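Local coordinates for protein SsfS6 (Streptomyces sp. SF2575, PDB 4FZR) that is a two-domain GT-B-fold protein of the erythromycin biosynthesis protein CIII-like family, each domain built on a parallel Rossmann-like sheet, at residues 18-23 with 30-35. Residues are numbered along the deposited sequence; the frame is centred on the assembly and turned at random.
Sequences ILVIAG and MPLVPL
Leu32 makes its contact through one methyl, CD1, which packs on the side chains of Val20 in strand 17-21 and Ala22 just beyond it. This is the opening beta-alpha unit of the N-terminal Rossmann-like domain of a GT-B fold: strand 17-21 is hydrogen-bonded between strands 45-51 and 126-130 of a parallel sheet, and the chain returns through helix 33-41 along one face of it. The evidence for purely apolar packing is direct. CD1 of Leu32 is 4.0 Å from CG1 of Val20 and 4.2 Å from CB of Ala22, no hydrogen bond links the segments, and only 106 Å² is buried between them, both sides summed. Val20 and Ala22, two apart, both direct CB toward segment 30-35, whereas Ile21 between them directs its own away. The Val20 and Leu32 side chains run past one another in opposite directions and touch through CG1 and CD1. With CG1 of Val20 anti to the backbone N (chi1 -171°), that methyl is the branch presented to Leu32, whose own CG stands beside its backbone N (chi1 -69°). The backbones stay well apart, their closest CA atoms, those of Ala22 and Leu32, being separated by 7.9 Å. Val20 also touches Val46 and Val48 of strand 45-51 and Leu128 of strand 126-130, and Leu32 touches Gln150 of strand 147-150. Val33 points its CB away from segment 18-23 and packs against Trp37 of the second subunit. Its backbone N donates a hydrogen bond to Met30 O, with Val33 N and Met30 O 3.0 Å apart.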
ATOM      1  N   ILE A  18       8.308  13.587  -0.040  1.00 15.22           N
ATOM      2  CA  ILE A  18       7.861  13.616   1.353  1.00 21.93           C
ATOM      3  C   ILE A  18       8.507  12.513   2.180  1.00 15.31           C
ATOM      4  O   ILE A  18       8.359  11.325   1.888  1.00 13.36           O
ATOM      5  CB  ILE A  18       6.317  13.503   1.485  1.00 22.29           C
ATOM      6  CG1 ILE A  18       5.625  14.520   0.577  1.00 17.08           C
ATOM      7  CG2 ILE A  18       5.880  13.704   2.939  1.00 14.57           C
ATOM      8  CD1 ILE A  18       5.277  13.972  -0.787  1.00 17.39           C
ATOM      9  N   LEU A  19       9.241  12.927   3.207  1.00 15.09           N
ATOM     10  CA  LEU A  19       9.788  12.004   4.185  1.00 17.08           C
ATOM     11  C   LEU A  19       8.779  11.803   5.323  1.00 18.21           C
ATOM     12  O   LEU A  19       8.466  12.737   6.061  1.00 10.67           O
ATOM     13  CB  LEU A  19      11.115  12.539   4.727  1.00 15.51           C
ATOM     14  CG  LEU A  19      11.825  11.678   5.778  1.00 17.58           C
ATOM     15  CD1 LEU A  19      12.062  10.263   5.273  1.00 16.71           C
ATOM     16  CD2 LEU A  19      13.139  12.317   6.199  1.00 12.11           C
ATOM     17  N   VAL A  20       8.259  10.586   5.446  1.00 14.38           N
ATOM     18  CA  VAL A  20       7.346  10.246   6.532  1.00 12.33           C
ATOM     19  C   VAL A  20       8.146   9.714   7.714  1.00 14.05           C
ATOM     20  O   VAL A  20       8.759   8.651   7.627  1.00 13.72           O
ATOM     21  CB  VAL A  20       6.314   9.185   6.100  1.00 14.75           C
ATOM     22  CG1 VAL A  20       5.239   9.017   7.174  1.00  7.67           C
ATOM     23  CG2 VAL A  20       5.689   9.573   4.767  1.00 19.41           C
ATOM     24  N   ILE A  21       8.153  10.461   8.813  1.00  9.44           N
ATOM     25  CA  ILE A  21       8.931  10.078   9.985  1.00 15.84           C
ATOM     26  C   ILE A  21       8.024   9.464  11.047  1.00 17.23           C
ATOM     27  O   ILE A  21       7.206  10.155  11.653  1.00 20.95           O
ATOM     28  CB  ILE A  21       9.727  11.278  10.541  1.00 19.55           C
ATOM     29  CG1 ILE A  21      10.815  11.673   9.533  1.00 17.41           C
ATOM     30  CG2 ILE A  21      10.338  10.941  11.897  1.00 20.18           C
ATOM     31  CD1 ILE A  21      11.658  12.854   9.938  1.00 24.61           C
ATOM     32  N   ALA A  22       8.175   8.158  11.250  1.00 15.21           N
ATOM     33  CA  ALA A  22       7.260   7.386  12.091  1.00 20.60           C
ATOM     34  C   ALA A  22       7.927   6.870  13.368  1.00 21.99           C
ATOM     35  O   ALA A  22       9.104   7.136  13.619  1.00 21.02           O
ATOM     36  CB  ALA A  22       6.671   6.226  11.294  1.00 13.67           C
ATOM     37  N   GLY A  23       7.163   6.124  14.163  1.00 22.47           N
ATOM     38  CA  GLY A  23       7.598   5.697  15.483  1.00 27.32           C
ATOM     39  C   GLY A  23       8.324   4.365  15.540  1.00 27.77           C
ATOM     40  O   GLY A  23       9.010   3.971  14.595  1.00 24.09           O
HETATM   41  N   MSE A  30       1.299   2.287  11.347  1.00 15.74           N
HETATM   42  CA  MSE A  30       0.230   1.879  10.442  1.00 21.41           C
HETATM   43  C   MSE A  30      -0.781   2.982  10.118  1.00 16.28           C
HETATM   44  O   MSE A  30      -1.276   3.052   8.993  1.00 15.73           O
HETATM   45  CB  MSE A  30      -0.503   0.662  11.017  1.00 16.36           C
HETATM   46  CG  MSE A  30       0.307  -0.630  10.957  1.00 24.24           C
HETATM   47 SE   MSE A  30      -0.669  -2.173  11.663  1.00 36.29          SE
HETATM   48  CE  MSE A  30      -1.172  -1.453  13.407  1.00 26.39           C
ATOM     49  N   PRO A  31      -1.109   3.836  11.099  1.00 20.92           N
ATOM     50  CA  PRO A  31      -2.115   4.866  10.813  1.00 21.15           C
ATOM     51  C   PRO A  31      -1.642   5.933   9.821  1.00 14.58           C
ATOM     52  O   PRO A  31      -2.470   6.697   9.321  1.00 14.71           O
ATOM     53  CB  PRO A  31      -2.383   5.492  12.189  1.00 19.35           C
ATOM     54  CG  PRO A  31      -1.890   4.487  13.181  1.00 21.32           C
ATOM     55  CD  PRO A  31      -0.725   3.824  12.520  1.00 17.47           C
ATOM     56  N   LEU A  32      -0.342   5.987   9.543  1.00 14.05           N
ATOM     57  CA  LEU A  32       0.192   6.939   8.569  1.00 12.96           C
ATOM     58  C   LEU A  32       0.211   6.356   7.161  1.00 12.98           C
ATOM     59  O   LEU A  32       0.498   7.059   6.194  1.00 10.11           O
ATOM     60  CB  LEU A  32       1.608   7.367   8.956  1.00  8.16           C
ATOM     61  CG  LEU A  32       1.740   8.232  10.210  1.00 17.65           C
ATOM     62  CD1 LEU A  32       3.204   8.409  10.565  1.00 14.89           C
ATOM     63  CD2 LEU A  32       1.068   9.590  10.021  1.00 17.71           C
ATOM     64  N   VAL A  33      -0.102   5.071   7.050  1.00 11.66           N
ATOM     65  CA  VAL A  33      -0.010   4.374   5.774  1.00 13.60           C
ATOM     66  C   VAL A  33      -0.975   4.919   4.714  1.00 12.24           C
ATOM     67  O   VAL A  33      -0.581   5.121   3.568  1.00 12.84           O
ATOM     68  CB  VAL A  33      -0.221   2.851   5.958  1.00 10.06           C
ATOM     69  CG1 VAL A  33      -0.495   2.180   4.625  1.00 12.29           C
ATOM     70  CG2 VAL A  33       0.990   2.226   6.641  1.00 10.21           C
ATOM     71  N   PRO A  34      -2.245   5.153   5.083  1.00 18.83           N
ATOM     72  CA  PRO A  34      -3.180   5.616   4.047  1.00 16.48           C
ATOM     73  C   PRO A  34      -2.869   7.014   3.499  1.00 15.65           C
ATOM     74  O   PRO A  34      -3.054   7.245   2.305  1.00  9.68           O
ATOM     75  CB  PRO A  34      -4.535   5.588   4.765  1.00 16.24           C
ATOM     76  CG  PRO A  34      -4.358   4.573   5.851  1.00 11.34           C
ATOM     77  CD  PRO A  34      -2.950   4.776   6.321  1.00 11.85           C
ATOM     78  N   LEU A  35      -2.405   7.927   4.346  1.00 11.02           N
ATOM     79  CA  LEU A  35      -2.021   9.251   3.871  1.00 12.09           C
ATOM     80  C   LEU A  35      -0.771   9.152   3.001  1.00 14.94           C
ATOM     81  O   LEU A  35      -0.638   9.864   2.004  1.00 12.69           O
ATOM     82  CB  LEU A  35      -1.775  10.201   5.047  1.00 13.73           C
ATOM     83  CG  LEU A  35      -1.439  11.650   4.675  1.00 21.06           C
ATOM     84  CD1 LEU A  35      -2.463  12.233   3.709  1.00 14.59           C
ATOM     85  CD2 LEU A  35      -1.340  12.514   5.925  1.00 18.35           C
TER